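Local atomic coordinates of plasmin and fibronectin-binding protein A (Streptococcus pneumoniae, PDB entry 4MR0), a protein that acts as a fibronectin-dependent adhesin and invasin of the pneumococcal surface, binding human fibronectin, plasmin, plasminogen and serum albumin. Residues F438-A441 / K446-R449; A377-T382 / N392-K397; L492-N497 / E504-E509; G513-L518 / I530-S535. All coordinates share one frame; numbering follows the deposited sequence.

Overall arrangement
Followed from the N terminus, contact 2 closes first, joining segments 10 residues apart at their nearest ends, then contact 1 (five), contact 3 (seven) and contact 4 (twelve). Each closes the turn between two successive strands, and all lie in series, with none nesting in or crossing another. Each spans the interior of the beta-helix, tying a strand of the long parallel run that includes 387-396, 431-440, 490-500 and 515-523 to one of the second run, 377-381, 445-451, 506-509 and 530-535. Contacts 2 and 1 touch through neighbouring strands of the first run; contacts 3 and 4 touch, being neighbours in both. Contacts 1 and 3 approach to about 6 Å at their nearest atoms.

Contact 1: F438-A441 / K446-R449; sequences FNIA and KAIR
The ring of Phe438 overlaps the methyl group of Ala447, which lies over one of its faces inside the parallel beta-helix that PfbA shares with pectate lyase-like proteins. This CH-pi contact has Ala447 CB 4.1 Å from the centroid of the Phe438 ring, 24° off the normal and displaced toward the rim. Strand 431-440 ends here; a short turn leads into strand 445-451, which bends at a corner at Ala447.

Ile440, two residues further along, points the same way and sets CD1 against Ala447 CB at 3.7 Å. Its CG1 stands anti to the carbonyl carbon (chi1 -58°) and, with CD1 extended beyond it, the branch reaches across to the corner. Both the Phe438 ring and the Ile440 tip thus touch the one methyl group of Ala447, from directions about at right angles. No hydrogen bond joins the segments, so apolar packing carries the contact. Ile471 of strand 462-473 packs against Phe438 and Ala447, and Leu412 of strand 410-415 against Phe438 and Ile440. Lys446 turns away and pairs with Glu484.

Ile448 completes the contact at the far end of the ring. Its side chain crosses that of Phe438 at about a right angle, CG1 lying obliquely to the ring and 3.5 Å from Phe438 CZ, while CD1 sits 3.8 Å from the same CZ.

Contact 2: A377-T382 / N392-K397; sequences AGVRFT and NRFDKK
Phe394 reaches across the interior to a bend in the chain at Gly378 and Val379, and a single ring carbon, CE2, makes both of the close approaches. Its CG lies beside the backbone N and anti to the carbonyl carbon (chi1 -58°), which sends the ring inward from strand 387-396. Phe394 CE2 comes within 4.1 Å of Gly378 CA, an oblique meeting of ring and backbone carbon. Val379 approaches differently: its CG2 methyl lies at the ring edge, near the ring plane, 4.3 Å from Phe394 CE2. This is a light, wholly apolar contact at a corner of the beta-helix, where the chain passes from one face of the coil to another.

The residues flanking Phe394 face the other way and are polar. Arg393 is extended along its whole length, and its NE forms a salt bridge with Asp395 OD2 at 2.7 Å. The oxygen uses its syn lone pair but lies 30° out of the guanidinium plane, and the bond is bent, with an N-H...O angle of 131°. NE makes only a weak bond to OD1. The carboxylate has other partners too: His370 NE2 bonds to OD2, and Asn439 ND2 to OD1.

On the inner side, Phe394 stacks on Phe438 of the adjacent parallel strand 431-440 and packs against Leu412 and Val413 of strand 410-415, while Val379 rests on Ile366 and Phe371 of strand 364-372.

Contact 3: L492-N497 / E504-E509; sequences LVVSEN and EGIVIE
This is an apolar contact across the core, made between opposing strands of a single coil near the C-terminal end of the solenoid. Strands 492-495 and 506-509 run nearly antiparallel, at 165°, with their axes 10.4 Å apart. That is too far for backbone pairing, and the separation is filled by side chains from both walls.

Two pairs do the bridging. Val494 and Ile506 reach toward each other tip to tip, Val494 CG1 meeting Ile506 CD1 at 3.6 Å, the closest approach between the segments. Val494 CG1 is anti to the backbone N (chi1 -172°), and this branch is the one that meets Ile506, while the isoleucine supplies the length on its side by extending CG1 and CD1 inward. Leu492 and Ile508 also meet end to end. Here Leu492 CD2 is touched by two branches of the isoleucine, lying 4.0 Å from both its CD1 and its CG2.

Both segments belong to one PbH1 repeat, the unit of the parallel beta-helix, in which alternate residues of each strand face the interior. Val493, between Leu492 and Val494, turns away from the opposite strand, as does Ser495 after Val494.

Coils on both sides extend the packing: Leu485 lies against Leu492, Val494 and Ile508, and Val517 against Ile508. At the turn beyond Val494, Asn497 bonds through its side chain to the previous coil, OD1 accepting from Asn469 N and ND2 donating to Val466 O, while its own backbone N donates to Asn520 OD1.

Contact 4: G513-L518 / I530-S535; sequences GKITVL and ISFIKS
Ile515 and Phe532 come at each other from opposite directions, one from each wall of the coil, and the isoleucine tip ends against the far rim of the ring. Ile515 CD1 lies 3.7 Å from Phe532 CE1 and almost as close, at 3.8 Å, to Phe532 CZ, so the methyl is nearly equidistant from the two carbons. Its approach is oblique to the ring. CG of Phe532 is anti to the backbone N (chi1 -171°), and this swings the ring across the interior toward strand 515-523. On the facing side Ile515 is stretched out, its CD1 fully extended (chi2 180°), and so spans its share of the distance.

A second, looser pair sits beside the first. Val517 CG1 and Ile530 CD1 face each other at 4.4 Å, a separation at which they only just touch. The pairs run in opposite senses along the two strands: Ile515 comes before Val517, but its partner Phe532 follows Ile530. No hydrogen bond links the two segments. What lies between the strands is hydrocarbon, and Ile508 of the preceding coil packs against both Val517 and Phe532.

Beyond them comes the hairpin of strands 551-556 and 559-564. Tyr560 meets the Phe532 ring edge-to-face, Ile553 packs on Val517, and Phe551 packs on Ile530. Interior hydrophobic side chains covered by a terminal hairpin are consistent with the capped C-terminal end of a parallel beta-helix.

Contact 1: F438-A441 / K446-R449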
loop_
_atom_site.group_PDB
_atom_site.type_symbol
_atom_site.label_atom_id
_atom_site.label_comp_id
_atom_site.label_asym_id
_atom_site.label_seq_id
_atom_site.Cartn_x
_atom_site.Cartn_y
_atom_site.Cartn_z
ATOM N N PHE A 438 -9.191 12.847 -6.034
ATOM C CA PHE A 438 -9.696 12.487 -4.713
ATOM C C PHE A 438 -11.148 12.944 -4.584
ATOM O O PHE A 438 -11.467 14.101 -4.873
ATOM C CB PHE A 438 -8.878 13.154 -3.596
ATOM C CG PHE A 438 -7.403 12.847 -3.631
ATOM C CD1 PHE A 438 -6.571 13.454 -4.568
ATOM C CD2 PHE A 438 -6.842 11.970 -2.708
ATOM C CE1 PHE A 438 -5.198 13.203 -4.580
ATOM C CE2 PHE A 438 -5.470 11.711 -2.710
ATOM C CZ PHE A 438 -4.647 12.326 -3.648
ATOM N N ASN A 439 -12.024 12.032 -4.166
ATOM C CA ASN A 439 -13.436 12.347 -3.955
ATOM C C ASN A 439 -13.680 12.030 -2.491
ATOM O O ASN A 439 -13.831 10.869 -2.116
ATOM C CB ASN A 439 -14.324 11.487 -4.856
ATOM C CG ASN A 439 -14.062 11.736 -6.327
ATOM O OD1 ASN A 439 -14.157 12.870 -6.797
ATOM N ND2 ASN A 439 -13.724 10.679 -7.060
ATOM N N ILE A 440 -13.697 13.071 -1.668
ATOM C CA ILE A 440 -13.859 12.913 -0.229
ATOM C C ILE A 440 -15.175 13.441 0.330
ATOM O O ILE A 440 -15.579 14.573 0.051
ATOM C CB ILE A 440 -12.691 13.607 0.499
ATOM C CG1 ILE A 440 -11.364 13.006 0.016
ATOM C CG2 ILE A 440 -12.844 13.460 2.004
ATOM C CD1 ILE A 440 -10.124 13.758 0.473
ATOM N N ALA A 441 -15.832 12.608 1.132
ATOM C CA ALA A 441 -17.099 12.968 1.755
ATOM C C ALA A 441 -16.956 12.929 3.271
ATOM O O ALA A 441 -17.779 13.483 3.993
ATOM C CB ALA A 441 -18.196 12.010 1.303
ATOM N N LYS A 446 -8.073 13.425 5.156
ATOM C CA LYS A 446 -7.142 14.342 4.518
ATOM C C LYS A 446 -6.775 13.686 3.187
ATOM O O LYS A 446 -6.578 12.470 3.126
ATOM C CB LYS A 446 -5.904 14.481 5.404
ATOM C CG LYS A 446 -4.992 15.647 5.077
ATOM C CD LYS A 446 -3.740 15.585 5.946
ATOM C CE LYS A 446 -3.614 16.810 6.843
ATOM N NZ LYS A 446 -3.684 16.449 8.282
ATOM N N ALA A 447 -6.688 14.472 2.119
ATOM C CA ALA A 447 -6.351 13.907 0.816
ATOM C C ALA A 447 -4.878 13.520 0.728
ATOM O O ALA A 447 -4.539 12.359 0.503
ATOM C CB ALA A 447 -6.685 14.904 -0.291
ATOM N N ILE A 448 -4.012 14.504 0.921
ATOM C CA ILE A 448 -2.575 14.300 0.814
ATOM C C ILE A 448 -1.792 14.794 2.010
ATOM O O ILE A 448 -2.037 15.890 2.522
ATOM C CB ILE A 448 -2.021 15.036 -0.430
ATOM C CG1 ILE A 448 -2.719 14.526 -1.687
ATOM C CG2 ILE A 448 -0.518 14.848 -0.520
ATOM C CD1 ILE A 448 -2.408 15.347 -2.934
ATOM N N ARG A 449 -0.814 13.991 2.421
ATOM C CA ARG A 449 0.045 14.332 3.540
ATOM C C ARG A 449 1.466 13.819 3.304
ATOM O O ARG A 449 1.660 12.659 2.942
ATOM C CB ARG A 449 -0.513 13.721 4.830
ATOM C CG ARG A 449 0.345 13.944 6.054
ATOM C CD ARG A 449 -0.350 13.411 7.300
ATOM N NE ARG A 449 0.349 13.809 8.520
ATOM C CZ ARG A 449 1.425 13.203 9.006
ATOM N NH1 ARG A 449 1.941 12.148 8.385
ATOM N NH2 ARG A 449 1.987 13.659 10.115
#

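Contact 2: A377-T382 / N392-K397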
loop_
_atom_site.group_PDB
_atom_site.type_symbol
_atom_site.label_atom_id
_atom_site.label_comp_id
_atom_site.label_asym_id
_atom_site.label_seq_id
_atom_site.Cartn_x
_atom_site.Cartn_y
_atom_site.Cartn_z
ATOM N N ALA A 377 -5.798 4.730 4.531
ATOM C CA ALA A 377 -5.055 5.350 3.449
ATOM C C ALA A 377 -4.969 4.468 2.220
ATOM O O ALA A 377 -4.995 3.241 2.316
ATOM C CB ALA A 377 -3.651 5.685 3.928
ATOM N N GLY A 378 -4.873 5.100 1.056
ATOM C CA GLY A 378 -4.728 4.336 -0.165
ATOM C C GLY A 378 -3.256 3.964 -0.249
ATOM O O GLY A 378 -2.890 2.827 -0.577
ATOM N N VAL A 379 -2.411 4.937 0.079
ATOM C CA VAL A 379 -0.959 4.771 0.036
ATOM C C VAL A 379 -0.316 5.416 1.263
ATOM O O VAL A 379 -0.484 6.610 1.498
ATOM C CB VAL A 379 -0.376 5.442 -1.240
ATOM C CG1 VAL A 379 1.137 5.301 -1.276
ATOM C CG2 VAL A 379 -1.009 4.822 -2.486
ATOM N N ARG A 380 0.416 4.626 2.044
ATOM C CA ARG A 380 1.088 5.140 3.233
ATOM C C ARG A 380 2.424 4.431 3.385
ATOM O O ARG A 380 2.488 3.199 3.365
ATOM C CB ARG A 380 0.227 4.914 4.478
ATOM C CG ARG A 380 0.938 5.241 5.791
ATOM C CD ARG A 380 -0.043 5.219 6.957
ATOM N NE ARG A 380 0.598 5.487 8.244
ATOM C CZ ARG A 380 1.190 4.567 8.998
ATOM N NH1 ARG A 380 1.237 3.301 8.604
ATOM N NH2 ARG A 380 1.725 4.913 10.162
ATOM N N PHE A 381 3.492 5.204 3.550
ATOM C CA PHE A 381 4.810 4.599 3.660
ATOM C C PHE A 381 5.868 5.491 4.298
ATOM O O PHE A 381 5.740 6.718 4.326
ATOM C CB PHE A 381 5.307 4.217 2.259
ATOM C CG PHE A 381 5.412 5.395 1.315
ATOM C CD1 PHE A 381 4.297 5.847 0.609
ATOM C CD2 PHE A 381 6.616 6.083 1.172
ATOM C CE1 PHE A 381 4.381 6.973 -0.225
ATOM C CE2 PHE A 381 6.708 7.213 0.340
ATOM C CZ PHE A 381 5.587 7.655 -0.356
ATOM N N THR A 382 6.914 4.844 4.809
ATOM C CA THR A 382 8.068 5.526 5.378
ATOM C C THR A 382 9.260 4.732 4.859
ATOM O O THR A 382 9.210 3.507 4.805
ATOM C CB THR A 382 8.088 5.516 6.940
ATOM O OG1 THR A 382 9.274 6.181 7.405
ATOM C CG2 THR A 382 8.087 4.086 7.482
ATOM N N ASN A 392 -4.167 7.985 -9.960
ATOM C CA ASN A 392 -5.007 7.110 -9.153
ATOM C C ASN A 392 -6.284 7.830 -8.734
ATOM O O ASN A 392 -6.355 9.056 -8.748
ATOM C CB ASN A 392 -4.254 6.673 -7.896
ATOM C CG ASN A 392 -2.992 5.902 -8.213
ATOM O OD1 ASN A 392 -3.040 4.713 -8.532
ATOM N ND2 ASN A 392 -1.848 6.584 -8.139
ATOM N N ARG A 393 -7.296 7.054 -8.370
ATOM C CA ARG A 393 -8.558 7.607 -7.909
ATOM C C ARG A 393 -8.766 7.167 -6.456
ATOM O O ARG A 393 -8.836 5.973 -6.163
ATOM C CB ARG A 393 -9.705 7.104 -8.787
ATOM C CG ARG A 393 -11.076 7.384 -8.212
ATOM C CD ARG A 393 -12.164 6.963 -9.177
ATOM N NE ARG A 393 -13.483 7.022 -8.556
ATOM C CZ ARG A 393 -14.616 6.726 -9.185
ATOM N NH1 ARG A 393 -14.591 6.349 -10.459
ATOM N NH2 ARG A 393 -15.774 6.795 -8.537
ATOM N N PHE A 394 -8.847 8.129 -5.545
ATOM C CA PHE A 394 -9.046 7.813 -4.130
ATOM C C PHE A 394 -10.431 8.274 -3.714
ATOM O O PHE A 394 -10.693 9.481 -3.671
ATOM C CB PHE A 394 -8.033 8.541 -3.240
ATOM C CG PHE A 394 -6.592 8.245 -3.558
ATOM C CD1 PHE A 394 -6.012 8.705 -4.740
ATOM C CD2 PHE A 394 -5.794 7.565 -2.635
ATOM C CE1 PHE A 394 -4.657 8.498 -4.998
ATOM C CE2 PHE A 394 -4.442 7.351 -2.876
ATOM C CZ PHE A 394 -3.864 7.819 -4.059
ATOM N N ASP A 395 -11.313 7.330 -3.406
ATOM C CA ASP A 395 -12.659 7.689 -2.977
ATOM C C ASP A 395 -12.802 7.464 -1.479
ATOM O O ASP A 395 -12.219 6.532 -0.921
ATOM C CB ASP A 395 -13.711 6.862 -3.719
ATOM C CG ASP A 395 -13.811 7.222 -5.195
ATOM O OD1 ASP A 395 -13.764 8.428 -5.527
ATOM O OD2 ASP A 395 -13.956 6.299 -6.023
ATOM N N LYS A 396 -13.566 8.327 -0.826
ATOM C CA LYS A 396 -13.788 8.199 0.607
ATOM C C LYS A 396 -15.211 8.621 0.910
ATOM O O LYS A 396 -15.596 9.768 0.677
ATOM C CB LYS A 396 -12.798 9.069 1.384
ATOM C CG LYS A 396 -12.903 8.950 2.899
ATOM C CD LYS A 396 -12.614 7.541 3.395
ATOM C CE LYS A 396 -12.614 7.493 4.920
ATOM N NZ LYS A 396 -12.529 6.104 5.453
ATOM N N LYS A 397 -15.999 7.681 1.413
ATOM C CA LYS A 397 -17.391 7.949 1.737
ATOM C C LYS A 397 -17.549 8.343 3.202
ATOM O O LYS A 397 -16.583 8.346 3.970
ATOM C CB LYS A 397 -18.244 6.715 1.438
ATOM C CG LYS A 397 -18.261 6.317 -0.029
ATOM C CD LYS A 397 -19.273 5.206 -0.284
ATOM C CE LYS A 397 -18.737 3.832 0.083
ATOM N NZ LYS A 397 -18.108 3.167 -1.099
#

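Contact 3: L492-N497 / E504-E509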
loop_
_atom_site.group_PDB
_atom_site.type_symbol
_atom_site.label_atom_id
_atom_site.label_comp_id
_atom_site.label_asym_id
_atom_site.label_seq_id
_atom_site.Cartn_x
_atom_site.Cartn_y
_atom_site.Cartn_z
ATOM N N LEU A 492 10.642 21.345 -2.436
ATOM C CA LEU A 492 9.220 21.056 -2.332
ATOM C C LEU A 492 8.514 21.815 -3.452
ATOM O O LEU A 492 8.717 23.019 -3.612
ATOM C CB LEU A 492 8.659 21.525 -0.985
ATOM C CG LEU A 492 7.127 21.494 -0.861
ATOM C CD1 LEU A 492 6.632 20.063 -0.900
ATOM C CD2 LEU A 492 6.694 22.168 0.444
ATOM N N VAL A 493 7.697 21.105 -4.222
ATOM C CA VAL A 493 6.934 21.713 -5.314
ATOM C C VAL A 493 5.462 21.338 -5.174
ATOM O O VAL A 493 5.110 20.155 -5.177
ATOM C CB VAL A 493 7.427 21.231 -6.706
ATOM C CG1 VAL A 493 6.487 21.750 -7.803
ATOM C CG2 VAL A 493 8.850 21.718 -6.956
ATOM N N VAL A 494 4.609 22.347 -5.036
ATOM C CA VAL A 494 3.168 22.130 -4.919
ATOM C C VAL A 494 2.569 23.051 -5.972
ATOM O O VAL A 494 2.450 24.260 -5.748
ATOM C CB VAL A 494 2.653 22.527 -3.517
ATOM C CG1 VAL A 494 1.196 22.112 -3.360
ATOM C CG2 VAL A 494 3.519 21.873 -2.449
ATOM N N SER A 495 2.197 22.493 -7.120
ATOM C CA SER A 495 1.683 23.333 -8.196
ATOM C C SER A 495 0.571 22.759 -9.049
ATOM O O SER A 495 0.436 21.549 -9.199
ATOM C CB SER A 495 2.837 23.729 -9.118
ATOM O OG SER A 495 3.891 24.320 -8.388
ATOM N N GLU A 496 -0.221 23.664 -9.614
ATOM C CA GLU A 496 -1.331 23.321 -10.490
ATOM C C GLU A 496 -2.324 22.294 -9.963
ATOM O O GLU A 496 -2.931 21.542 -10.731
ATOM C CB GLU A 496 -0.785 22.891 -11.852
ATOM C CG GLU A 496 -0.026 24.020 -12.541
ATOM C CD GLU A 496 0.520 23.632 -13.898
ATOM O OE1 GLU A 496 1.514 22.874 -13.957
ATOM O OE2 GLU A 496 -0.054 24.085 -14.909
ATOM N N ASN A 497 -2.505 22.274 -8.648
ATOM C CA ASN A 497 -3.459 21.364 -8.046
ATOM C C ASN A 497 -4.805 22.092 -8.001
ATOM O O ASN A 497 -4.846 23.319 -7.856
ATOM C CB ASN A 497 -3.012 20.987 -6.628
ATOM C CG ASN A 497 -1.704 20.205 -6.612
ATOM O OD1 ASN A 497 -1.667 19.030 -6.974
ATOM N ND2 ASN A 497 -0.625 20.861 -6.198
ATOM N N GLU A 504 -9.323 24.500 4.761
ATOM C CA GLU A 504 -8.010 24.952 4.315
ATOM C C GLU A 504 -7.634 24.167 3.066
ATOM O O GLU A 504 -8.026 23.010 2.910
ATOM C CB GLU A 504 -6.960 24.720 5.404
ATOM C CG GLU A 504 -7.231 25.483 6.688
ATOM C CD GLU A 504 -7.294 24.573 7.901
ATOM O OE1 GLU A 504 -8.077 23.596 7.874
ATOM O OE2 GLU A 504 -6.565 24.840 8.884
ATOM N N GLY A 505 -6.889 24.801 2.169
ATOM C CA GLY A 505 -6.484 24.121 0.958
ATOM C C GLY A 505 -5.141 23.453 1.172
ATOM O O GLY A 505 -5.062 22.244 1.406
ATOM N N ILE A 506 -4.082 24.251 1.107
ATOM C CA ILE A 506 -2.727 23.755 1.288
ATOM C C ILE A 506 -2.067 24.352 2.525
ATOM O O ILE A 506 -2.144 25.559 2.765
ATOM C CB ILE A 506 -1.844 24.095 0.065
ATOM C CG1 ILE A 506 -2.391 23.391 -1.177
ATOM C CG2 ILE A 506 -0.394 23.691 0.330
ATOM C CD1 ILE A 506 -1.838 23.939 -2.484
ATOM N N VAL A 507 -1.422 23.497 3.311
ATOM C CA VAL A 507 -0.713 23.945 4.495
ATOM C C VAL A 507 0.731 23.486 4.386
ATOM O O VAL A 507 1.001 22.293 4.251
ATOM C CB VAL A 507 -1.309 23.357 5.800
ATOM C CG1 VAL A 507 -0.439 23.765 6.986
ATOM C CG2 VAL A 507 -2.738 23.847 6.001
ATOM N N ILE A 508 1.652 24.443 4.411
ATOM C CA ILE A 508 3.075 24.144 4.348
ATOM C C ILE A 508 3.626 24.653 5.670
ATOM O O ILE A 508 3.640 25.860 5.931
ATOM C CB ILE A 508 3.746 24.852 3.160
ATOM C CG1 ILE A 508 3.217 24.249 1.857
ATOM C CG2 ILE A 508 5.261 24.698 3.238
ATOM C CD1 ILE A 508 3.777 24.904 0.607
ATOM N N GLU A 509 4.071 23.720 6.504
ATOM C CA GLU A 509 4.558 24.046 7.832
ATOM C C GLU A 509 5.972 23.592 8.144
ATOM O O GLU A 509 6.310 22.424 7.973
ATOM C CB GLU A 509 3.598 23.441 8.860
ATOM C CG GLU A 509 3.968 23.688 10.308
ATOM C CD GLU A 509 2.971 23.055 11.269
ATOM O OE1 GLU A 509 1.851 22.705 10.828
ATOM O OE2 GLU A 509 3.306 22.922 12.466
#

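Contact 4: G513-L518 / I530-S535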
loop_
_atom_site.group_PDB
_atom_site.type_symbol
_atom_site.label_atom_id
_atom_site.label_comp_id
_atom_site.label_asym_id
_atom_site.label_seq_id
_atom_site.Cartn_x
_atom_site.Cartn_y
_atom_site.Cartn_z
ATOM N N GLY A 513 14.664 25.110 2.831
ATOM C CA GLY A 513 15.227 24.977 1.503
ATOM C C GLY A 513 14.321 25.513 0.410
ATOM O O GLY A 513 13.465 26.366 0.654
ATOM N N LYS A 514 14.499 24.993 -0.800
ATOM C CA LYS A 514 13.720 25.434 -1.948
ATOM C C LYS A 514 12.251 25.025 -1.931
ATOM O O LYS A 514 11.908 23.838 -1.869
ATOM C CB LYS A 514 14.375 24.946 -3.243
ATOM C CG LYS A 514 13.726 25.525 -4.491
ATOM C CD LYS A 514 14.574 25.291 -5.723
ATOM C CE LYS A 514 13.987 26.024 -6.915
ATOM N NZ LYS A 514 13.815 27.480 -6.625
ATOM N N ILE A 515 11.387 26.030 -1.999
ATOM C CA ILE A 515 9.948 25.824 -2.002
ATOM C C ILE A 515 9.332 26.555 -3.194
ATOM O O ILE A 515 9.668 27.715 -3.471
ATOM C CB ILE A 515 9.325 26.346 -0.701
ATOM C CG1 ILE A 515 9.900 25.561 0.487
ATOM C CG2 ILE A 515 7.804 26.227 -0.760
ATOM C CD1 ILE A 515 9.362 25.987 1.839
ATOM N N THR A 516 8.439 25.869 -3.901
ATOM C CA THR A 516 7.774 26.436 -5.068
ATOM C C THR A 516 6.311 26.037 -5.050
ATOM O O THR A 516 5.985 24.853 -5.085
ATOM C CB THR A 516 8.389 25.913 -6.385
ATOM O OG1 THR A 516 9.809 26.077 -6.352
ATOM C CG2 THR A 516 7.833 26.691 -7.575
ATOM N N VAL A 517 5.434 27.029 -4.976
ATOM C CA VAL A 517 3.996 26.791 -4.964
ATOM C C VAL A 517 3.442 27.656 -6.085
ATOM O O VAL A 517 3.332 28.872 -5.941
ATOM C CB VAL A 517 3.384 27.204 -3.613
ATOM C CG1 VAL A 517 1.883 26.951 -3.618
ATOM C CG2 VAL A 517 4.043 26.415 -2.490
ATOM N N LEU A 518 3.100 27.026 -7.206
ATOM C CA LEU A 518 2.631 27.778 -8.363
ATOM C C LEU A 518 1.294 27.415 -8.978
ATOM O O LEU A 518 1.025 26.261 -9.313
ATOM C CB LEU A 518 3.683 27.721 -9.475
ATOM C CG LEU A 518 5.111 28.142 -9.126
ATOM C CD1 LEU A 518 6.041 27.755 -10.269
ATOM C CD2 LEU A 518 5.163 29.641 -8.855
ATOM N N ILE A 530 -4.016 28.935 1.160
ATOM C CA ILE A 530 -2.626 28.553 1.380
ATOM C C ILE A 530 -2.110 29.091 2.710
ATOM O O ILE A 530 -2.255 30.275 3.013
ATOM C CB ILE A 530 -1.719 29.110 0.257
ATOM C CG1 ILE A 530 -2.239 28.657 -1.107
ATOM C CG2 ILE A 530 -0.281 28.649 0.465
ATOM C CD1 ILE A 530 -1.555 29.334 -2.280
ATOM N N SER A 531 -1.511 28.210 3.502
ATOM C CA SER A 531 -0.940 28.583 4.791
ATOM C C SER A 531 0.543 28.224 4.771
ATOM O O SER A 531 0.902 27.050 4.692
ATOM C CB SER A 531 -1.633 27.827 5.927
ATOM O OG SER A 531 -3.022 28.088 5.941
ATOM N N PHE A 532 1.396 29.241 4.828
ATOM C CA PHE A 532 2.845 29.050 4.819
ATOM C C PHE A 532 3.306 29.423 6.223
ATOM O O PHE A 532 3.489 30.601 6.543
ATOM C CB PHE A 532 3.468 29.962 3.757
ATOM C CG PHE A 532 4.928 29.713 3.506
ATOM C CD1 PHE A 532 5.499 28.470 3.754
ATOM C CD2 PHE A 532 5.724 30.719 2.964
ATOM C CE1 PHE A 532 6.841 28.229 3.467
ATOM C CE2 PHE A 532 7.070 30.489 2.670
ATOM C CZ PHE A 532 7.629 29.240 2.923
ATOM N N ILE A 533 3.499 28.399 7.048
ATOM C CA ILE A 533 3.864 28.568 8.450
ATOM C C ILE A 533 5.243 28.088 8.891
ATOM O O ILE A 533 5.748 27.076 8.414
ATOM C CB ILE A 533 2.837 27.837 9.331
ATOM C CG1 ILE A 533 1.444 28.421 9.101
ATOM C CG2 ILE A 533 3.240 27.923 10.781
ATOM C CD1 ILE A 533 0.333 27.544 9.636
ATOM N N LYS A 534 5.832 28.820 9.830
ATOM C CA LYS A 534 7.121 28.456 10.399
ATOM C C LYS A 534 6.965 28.577 11.910
ATOM O O LYS A 534 6.132 29.341 12.394
ATOM C CB LYS A 534 8.231 29.392 9.919
ATOM C CG LYS A 534 8.093 30.819 10.413
ATOM C CD LYS A 534 9.376 31.606 10.195
ATOM C CE LYS A 534 9.251 33.016 10.748
ATOM N NZ LYS A 534 10.527 33.775 10.622
ATOM N N SER A 535 7.752 27.821 12.660
ATOM C CA SER A 535 7.659 27.881 14.107
ATOM C C SER A 535 9.027 28.117 14.715
ATOM O O SER A 535 10.051 27.850 14.092
ATOM C CB SER A 535 7.089 26.575 14.666
ATOM O OG SER A 535 8.076 25.557 14.676
#